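Local atomic coordinates of alpha-fucosidase (Bifidobacterium bifidum, PDB entry 2EAB), a protein that probably hydrolyses the alpha-1,2 linkage of terminal L-fucose in glycans, as the family 95 glycoside hydrolase part of a much longer bifidobacterial protein. Residues Leu582-Gln585 / Met586-Ala590; Pro509-Leu512 / Gln513-Tyr516; Met209-Asn212 / Thr213-Lys217. All coordinates share one frame; numbering follows the deposited sequence.

Contact 1 (Leu582-Gln585 / Met586-Ala590). With TRS (2-amino-2-hydroxymethyl-propane-1,3-diol), chain J.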
loop_
_atom_site.group_PDB
_atom_site.type_symbol
_atom_site.label_atom_id
_atom_site.label_comp_id
_atom_site.label_asym_id
_atom_site.label_seq_id
_atom_site.Cartn_x
_atom_site.Cartn_y
_atom_site.Cartn_z
ATOM N N LEU A 582 12.255 -0.848 14.311
ATOM C CA LEU A 582 12.158 -1.619 13.079
ATOM C C LEU A 582 13.083 -2.833 13.088
ATOM O O LEU A 582 12.687 -3.928 12.676
ATOM C CB LEU A 582 12.446 -0.741 11.861
ATOM C CG LEU A 582 11.346 0.270 11.531
ATOM C CD1 LEU A 582 11.793 1.168 10.398
ATOM C CD2 LEU A 582 10.029 -0.416 11.188
ATOM N N VAL A 583 14.317 -2.657 13.549
ATOM C CA VAL A 583 15.256 -3.781 13.573
ATOM C C VAL A 583 14.823 -4.824 14.607
ATOM O O VAL A 583 14.904 -6.029 14.347
ATOM C CB VAL A 583 16.718 -3.311 13.757
ATOM C CG1 VAL A 583 17.667 -4.500 13.938
ATOM C CG2 VAL A 583 17.142 -2.488 12.547
ATOM N N TRP A 584 14.337 -4.352 15.752
ATOM C CA TRP A 584 13.781 -5.238 16.770
ATOM C C TRP A 584 12.653 -6.084 16.181
ATOM O O TRP A 584 12.621 -7.306 16.377
ATOM C CB TRP A 584 13.295 -4.422 17.964
ATOM C CG TRP A 584 12.765 -5.231 19.111
ATOM C CD1 TRP A 584 13.462 -5.674 20.198
ATOM C CD2 TRP A 584 11.416 -5.676 19.291
ATOM N NE1 TRP A 584 12.630 -6.369 21.042
ATOM C CE2 TRP A 584 11.368 -6.382 20.513
ATOM C CE3 TRP A 584 10.239 -5.535 18.545
ATOM C CZ2 TRP A 584 10.188 -6.959 21.000
ATOM C CZ3 TRP A 584 9.068 -6.111 19.029
ATOM C CH2 TRP A 584 9.051 -6.806 20.251
ATOM N N GLN A 585 11.749 -5.445 15.439
ATOM C CA GLN A 585 10.625 -6.165 14.855
ATOM C C GLN A 585 11.080 -7.182 13.823
ATOM O O GLN A 585 10.526 -8.286 13.752
ATOM C CB GLN A 585 9.618 -5.212 14.218
ATOM C CG GLN A 585 8.245 -5.840 14.071
ATOM C CD GLN A 585 7.582 -6.050 15.417
ATOM O OE1 GLN A 585 7.263 -5.092 16.111
ATOM N NE2 GLN A 585 7.405 -7.310 15.809
ATOM N N MET A 586 12.078 -6.809 13.020
ATOM C CA MET A 586 12.601 -7.717 12.007
ATOM C C MET A 586 13.202 -8.962 12.647
ATOM O O MET A 586 12.941 -10.077 12.207
ATOM C CB MET A 586 13.640 -7.032 11.123
ATOM C CG MET A 586 14.158 -7.951 10.032
ATOM S SD MET A 586 15.447 -7.224 9.030
ATOM C CE MET A 586 16.762 -7.001 10.242
ATOM N N LEU A 587 14.022 -8.768 13.674
ATOM C CA LEU A 587 14.626 -9.908 14.358
ATOM C C LEU A 587 13.560 -10.778 15.019
ATOM O O LEU A 587 13.668 -12.004 15.019
ATOM C CB LEU A 587 15.677 -9.448 15.371
ATOM C CG LEU A 587 16.926 -8.783 14.780
ATOM C CD1 LEU A 587 17.797 -8.211 15.884
ATOM C CD2 LEU A 587 17.729 -9.751 13.905
ATOM N N ASN A 588 12.533 -10.135 15.563
ATOM C CA ASN A 588 11.399 -10.836 16.150
ATOM C C ASN A 588 10.705 -11.722 15.107
ATOM O O ASN A 588 10.511 -12.928 15.326
ATOM C CB ASN A 588 10.430 -9.811 16.743
ATOM C CG ASN A 588 9.551 -10.388 17.835
ATOM O OD1 ASN A 588 9.540 -11.594 18.091
ATOM N ND2 ASN A 588 8.805 -9.516 18.494
ATOM N N ASP A 589 10.360 -11.122 13.967
ATOM C CA ASP A 589 9.757 -11.857 12.854
ATOM C C ASP A 589 10.676 -12.966 12.338
ATOM O O ASP A 589 10.210 -14.078 12.055
ATOM C CB ASP A 589 9.419 -10.917 11.684
ATOM C CG ASP A 589 8.204 -10.018 11.935
ATOM O OD1 ASP A 589 7.518 -10.155 12.963
ATOM O OD2 ASP A 589 7.928 -9.164 11.062
ATOM N N ALA A 590 11.968 -12.662 12.208
ATOM C CA ALA A 590 12.944 -13.635 11.719
ATOM C C ALA A 590 13.042 -14.851 12.638
ATOM O O ALA A 590 13.090 -15.987 12.165
ATOM C CB ALA A 590 14.306 -12.982 11.547
HETATM C C TRS J . 5.329 -11.557 15.965
HETATM C C1 TRS J . 6.803 -11.336 16.279
HETATM C C2 TRS J . 4.731 -12.428 17.047
HETATM C C3 TRS J . 5.174 -12.236 14.606
HETATM N N TRS J . 4.638 -10.265 15.955
HETATM O O1 TRS J . 7.335 -10.227 15.543
HETATM O O2 TRS J . 5.227 -13.643 17.272
HETATM O O3 TRS J . 3.795 -12.518 14.333
#
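Leu582-Gln585 and Met586-Ala590 are successive turns of one alpha-helix, joined across the boundary by four i to i+4 backbone bonds, from Met586 N to Leu582 O through to Asp589 N to Gln585 O. The helix, 577-596, belongs to the family 95 catalytic domain, consistent with an (alpha/alpha)6 barrel. Two flanks of it are packed by neighbours: Leu582 and Asp589 touch helix 507-520, while Val583 and Met586 meet helix 525-546. Between side chains one turn apart, Val583 CG1 rests beside Leu587 CD1 at 4.2 Å, the two extending together. Trp584 and Asn588 also run alongside each other. With Trp584 CG anti to the backbone N (chi1 -177°), the benzo end of the indole reaches along the helix, and its CH2 comes within 3.2 Å of Asn588 ND2. The amide stands steeply to the ring, the planes 74° apart. Gln585 bends at chi2 and sets its amide nearly parallel to that of Asn588, Gln585 NE2 being 3.7 Å from Asn588 ND2. OE1 of the same glutamine lies at the edge of the Trp584 ring, in its plane. The main partner of Gln585 NE2 is Asp690 OD1; a second, weak bond runs 2.9 Å from Gln585 NE2 to O1 of a Tris molecule, probably from the crystallisation liquor. Tris at this site is also hydrogen-bonded to Glu520 and Asp690, residues that are seen to bind calcium in this protein, although no such ion is modelled at this chain's site. The Tris O1 lies 3.2 Å from Asn588 CG and donates to the Asp589 carboxylate, with Tris O1 only 2.6 Å from Asp589 OD1.

Contact 2 (Pro509-Leu512 / Gln513-Tyr516)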
loop_
_atom_site.group_PDB
_atom_site.type_symbol
_atom_site.label_atom_id
_atom_site.label_comp_id
_atom_site.label_asym_id
_atom_site.label_seq_id
_atom_site.Cartn_x
_atom_site.Cartn_y
_atom_site.Cartn_z
ATOM N N PRO A 509 14.070 -3.638 6.478
ATOM C CA PRO A 509 13.356 -4.204 7.629
ATOM C C PRO A 509 11.856 -3.871 7.645
ATOM O O PRO A 509 11.028 -4.762 7.818
ATOM C CB PRO A 509 14.088 -3.580 8.824
ATOM C CG PRO A 509 15.508 -3.468 8.343
ATOM C CD PRO A 509 15.404 -3.130 6.864
ATOM N N TRP A 510 11.497 -2.608 7.443
ATOM C CA TRP A 510 10.093 -2.227 7.508
ATOM C C TRP A 510 9.229 -2.942 6.461
ATOM O O TRP A 510 8.213 -3.546 6.808
ATOM C CB TRP A 510 9.940 -0.719 7.395
ATOM C CG TRP A 510 8.598 -0.197 7.825
ATOM C CD1 TRP A 510 7.494 -0.920 8.199
ATOM C CD2 TRP A 510 8.226 1.171 7.899
ATOM N NE1 TRP A 510 6.463 -0.073 8.517
ATOM C CE2 TRP A 510 6.882 1.220 8.330
ATOM C CE3 TRP A 510 8.901 2.372 7.639
ATOM C CZ2 TRP A 510 6.204 2.427 8.523
ATOM C CZ3 TRP A 510 8.235 3.569 7.834
ATOM C CH2 TRP A 510 6.896 3.588 8.263
ATOM N N ILE A 511 9.619 -2.880 5.189
ATOM C CA ILE A 511 8.823 -3.550 4.162
ATOM C C ILE A 511 8.795 -5.068 4.378
ATOM O O ILE A 511 7.821 -5.723 4.018
ATOM C CB ILE A 511 9.271 -3.167 2.723
ATOM C CG1 ILE A 511 8.133 -3.382 1.718
ATOM C CG2 ILE A 511 10.537 -3.916 2.308
ATOM C CD1 ILE A 511 6.949 -2.435 1.907
ATOM N N LEU A 512 9.845 -5.616 4.986
ATOM C CA LEU A 512 9.825 -7.027 5.368
ATOM C C LEU A 512 8.722 -7.373 6.361
ATOM O O LEU A 512 8.287 -8.530 6.418
ATOM C CB LEU A 512 11.187 -7.494 5.870
ATOM C CG LEU A 512 12.239 -7.665 4.766
ATOM C CD1 LEU A 512 13.621 -7.825 5.380
ATOM C CD2 LEU A 512 11.926 -8.824 3.831
ATOM N N GLN A 513 8.269 -6.397 7.144
ATOM C CA GLN A 513 7.100 -6.643 7.992
ATOM C C GLN A 513 5.878 -6.987 7.153
ATOM O O GLN A 513 5.175 -7.957 7.445
ATOM C CB GLN A 513 6.778 -5.454 8.885
ATOM C CG GLN A 513 7.762 -5.230 10.009
ATOM C CD GLN A 513 7.255 -4.246 11.042
ATOM O OE1 GLN A 513 6.101 -4.309 11.454
ATOM N NE2 GLN A 513 8.128 -3.348 11.486
ATOM N N ASN A 514 5.620 -6.191 6.114
ATOM C CA ASN A 514 4.486 -6.458 5.230
ATOM C C ASN A 514 4.604 -7.833 4.587
ATOM O O ASN A 514 3.611 -8.540 4.417
ATOM C CB ASN A 514 4.390 -5.411 4.115
ATOM C CG ASN A 514 4.065 -4.022 4.619
ATOM O OD1 ASN A 514 2.919 -3.567 4.534
ATOM N ND2 ASN A 514 5.071 -3.326 5.104
ATOM N N VAL A 515 5.832 -8.202 4.239
ATOM C CA VAL A 515 6.110 -9.496 3.626
ATOM C C VAL A 515 5.838 -10.632 4.616
ATOM O O VAL A 515 5.141 -11.593 4.278
ATOM C CB VAL A 515 7.551 -9.560 3.053
ATOM C CG1 VAL A 515 7.880 -10.958 2.567
ATOM C CG2 VAL A 515 7.713 -8.565 1.916
ATOM N N TYR A 516 6.370 -10.520 5.833
ATOM C CA TYR A 516 6.162 -11.560 6.836
ATOM C C TYR A 516 4.680 -11.744 7.177
ATOM O O TYR A 516 4.238 -12.860 7.469
ATOM C CB TYR A 516 6.996 -11.314 8.104
ATOM C CG TYR A 516 6.835 -12.450 9.086
ATOM C CD1 TYR A 516 7.414 -13.688 8.833
ATOM C CD2 TYR A 516 6.059 -12.310 10.237
ATOM C CE1 TYR A 516 7.242 -14.759 9.703
ATOM C CE2 TYR A 516 5.886 -13.384 11.120
ATOM C CZ TYR A 516 6.479 -14.603 10.837
ATOM O OH TYR A 516 6.318 -15.681 11.686
HETATM O O HOH W 1 10.818 -4.037 10.738
#
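Gln513 N donates to two carbonyls of the preceding turn. Its i to i+3 bond to Trp510 O, 3-10-like and strongly bent, measures 2.9 Å from Gln513 N, which stands above the carbonyl plane, 59° out of it. The i to i+4 bond to Pro509 O is long and weak. Further on, the helix settles into the regular pattern: Val515 N bonds Ile511 O, and Tyr516 N bonds Leu512 O at 2.8 Å. One water joins the two turns through side chain and backbone. It accepts from Gln513 NE2 at 2.9 Å and gives a weak bond to Pro509 O, the carbonyl that Gln513 N holds only loosely. All this lies on helix 507-520, probably one of the barrel helices of the catalytic domain, packed against helices 525-546 and 577-596, with helix 424-428 against Trp510 and Ile511. By van der Waals contact, Gln513 CB presses on Trp510 O at 3.2 Å, and from there the extended chain carries its amide obliquely past the indole, the planes 40° apart and Gln513 NE2 4.1 Å from Trp510 CD1. The other end of that amide, OE1, bonds a second Tris molecule. Val515 CG2 lies 3.5 Å from Ile511 O, while Val515 also touches Val531 of helix 525-546. With Tyr516 CG anti to the backbone N (chi1 -176°), its ring leaves the turn for Asp589 and Glu592, close to the calcium-binding residue Glu520.

Contact 3 (Met209-Asn212 / Thr213-Lys217)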
loop_
_atom_site.group_PDB
_atom_site.type_symbol
_atom_site.label_atom_id
_atom_site.label_comp_id
_atom_site.label_asym_id
_atom_site.label_seq_id
_atom_site.Cartn_x
_atom_site.Cartn_y
_atom_site.Cartn_z
ATOM N N MET A 209 -5.990 6.753 -29.533
ATOM C CA MET A 209 -5.270 6.422 -28.306
ATOM C C MET A 209 -3.902 7.107 -28.261
ATOM O O MET A 209 -2.862 6.438 -28.296
ATOM C CB MET A 209 -5.150 4.904 -28.142
ATOM C CG MET A 209 -4.799 4.456 -26.727
ATOM S SD MET A 209 -4.854 2.664 -26.590
ATOM C CE MET A 209 -4.304 2.433 -24.911
ATOM N N PRO A 210 -3.898 8.451 -28.177
ATOM C CA PRO A 210 -2.638 9.184 -28.151
ATOM C C PRO A 210 -1.847 8.918 -26.879
ATOM O O PRO A 210 -2.406 8.894 -25.777
ATOM C CB PRO A 210 -3.081 10.650 -28.194
ATOM C CG PRO A 210 -4.458 10.639 -27.613
ATOM C CD PRO A 210 -5.057 9.363 -28.104
ATOM N N THR A 211 -0.550 8.710 -27.042
ATOM C CA THR A 211 0.355 8.635 -25.908
ATOM C C THR A 211 0.549 10.032 -25.324
ATOM O O THR A 211 0.375 11.042 -26.020
ATOM C CB THR A 211 1.706 8.045 -26.317
ATOM O OG1 THR A 211 2.109 8.636 -27.559
ATOM C CG2 THR A 211 1.611 6.526 -26.467
ATOM N N ASN A 212 0.900 10.088 -24.043
ATOM C CA ASN A 212 1.175 11.352 -23.388
ATOM C C ASN A 212 2.281 12.064 -24.155
ATOM O O ASN A 212 3.291 11.457 -24.501
ATOM C CB ASN A 212 1.584 11.104 -21.939
ATOM C CG ASN A 212 1.685 12.371 -21.133
ATOM O OD1 ASN A 212 2.490 13.254 -21.446
ATOM N ND2 ASN A 212 0.884 12.470 -20.073
ATOM N N THR A 213 2.081 13.348 -24.425
ATOM C CA THR A 213 2.966 14.092 -25.313
ATOM C C THR A 213 4.211 14.648 -24.618
ATOM O O THR A 213 4.972 15.401 -25.235
ATOM C CB THR A 213 2.199 15.248 -25.993
ATOM O OG1 THR A 213 1.676 16.129 -24.989
ATOM C CG2 THR A 213 1.037 14.709 -26.824
ATOM N N ASN A 214 4.428 14.282 -23.354
ATOM C CA ASN A 214 5.483 14.908 -22.551
ATOM C C ASN A 214 6.724 14.061 -22.277
ATOM O O ASN A 214 7.740 14.585 -21.816
ATOM C CB ASN A 214 4.898 15.450 -21.249
ATOM C CG ASN A 214 3.756 16.418 -21.495
ATOM O OD1 ASN A 214 2.594 16.111 -21.207
ATOM N ND2 ASN A 214 4.071 17.571 -22.059
ATOM N N TYR A 215 6.643 12.762 -22.540
ATOM C CA TYR A 215 7.825 11.919 -22.477
ATOM C C TYR A 215 8.456 11.743 -23.850
ATOM O O TYR A 215 7.760 11.741 -24.869
ATOM C CB TYR A 215 7.549 10.578 -21.795
ATOM C CG TYR A 215 6.482 9.662 -22.366
ATOM C CD1 TYR A 215 6.758 8.794 -23.419
ATOM C CD2 TYR A 215 5.222 9.583 -21.767
ATOM C CE1 TYR A 215 5.787 7.902 -23.891
ATOM C CE2 TYR A 215 4.249 8.698 -22.227
ATOM C CZ TYR A 215 4.535 7.861 -23.288
ATOM O OH TYR A 215 3.585 6.978 -23.748
ATOM N N SER A 216 9.780 11.607 -23.880
ATOM C CA SER A 216 10.467 11.436 -25.158
ATOM C C SER A 216 10.235 10.039 -25.723
ATOM O O SER A 216 10.019 9.070 -24.979
ATOM C CB SER A 216 11.962 11.749 -25.052
ATOM O OG SER A 216 12.643 10.789 -24.264
ATOM N N LYS A 217 10.270 9.952 -27.047
ATOM C CA LYS A 217 9.919 8.736 -27.762
ATOM C C LYS A 217 10.864 8.530 -28.922
ATOM O O LYS A 217 11.403 9.492 -29.481
ATOM C CB LYS A 217 8.494 8.834 -28.313
ATOM C CG LYS A 217 7.431 9.144 -27.274
ATOM C CD LYS A 217 6.113 9.514 -27.933
ATOM C CE LYS A 217 5.061 9.926 -26.914
ATOM N NZ LYS A 217 5.394 11.182 -26.197
#
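Tyr215 lays its ring beneath Asn212, whose carbonyl O stands 3.7 Å above the ring plane, displaced from the ring centre. Asn212 CB touches the ring carbon Tyr215 CE2 at 3.6 Å. The tyrosine folds back this way because CG sits between its own backbone N and carbonyl carbon (chi1 58°). Its hydroxyl reaches Thr211, with Tyr215 OH 3.4 Å from both Thr211 CB and CG2, but its polar partner is Trp139 O. On the same ring face as Asn212 O lies the ammonium of Lys217. Bent at chi4, the lysine chain runs antiparallel alongside Thr211, Lys217 CE passing 3.3 Å from Thr211 OG1, an oxygen that is hydrogen-bonded to Glu220. The ammonium then joins two backbone carbonyls of the loop: Lys217 NZ is 2.7 Å from Asn212 O and 2.8 Å from Tyr215 O, and in each case it lies in the carbonyl plane. Hence a single charged group ties the beginning of the turn to its end. Separately, Asn212 OD1 accepts from Asn214 N at 2.9 Å, an i to i+2 bond that makes Asn212 the first residue of an Asx turn. The loop leads from strand 203-208 of one antiparallel sheet to strand 217-225 at the edge of another, a crossover consistent with the beta-sandwich N-terminal domain found in family 65 and 95 glycoside hydrolases.

Along the chain the order is contact 3, contact 2, contact 1, without overlap. Contacts 1 and 2 lie on separate helices of the catalytic domain, 577-596 and 507-520, with centres 9 Å apart. The helices pack directly: Leu582 CD2 lies 3.5 Å from Gln513 NE2 and touches Trp510 CG at 3.7 Å. They form neighbouring helix walls, with Gln585 and Asp589 of contact 1 and Tyr516 of contact 2 beside the calcium-binding residues Asp690 and Glu520, a neighbourhood that Tris molecules occupy. Contact 3 belongs to the N-terminal beta domain, away from the annotated sites, its centre about 36 Å from that of contact 2 and about 45 Å from that of contact 1.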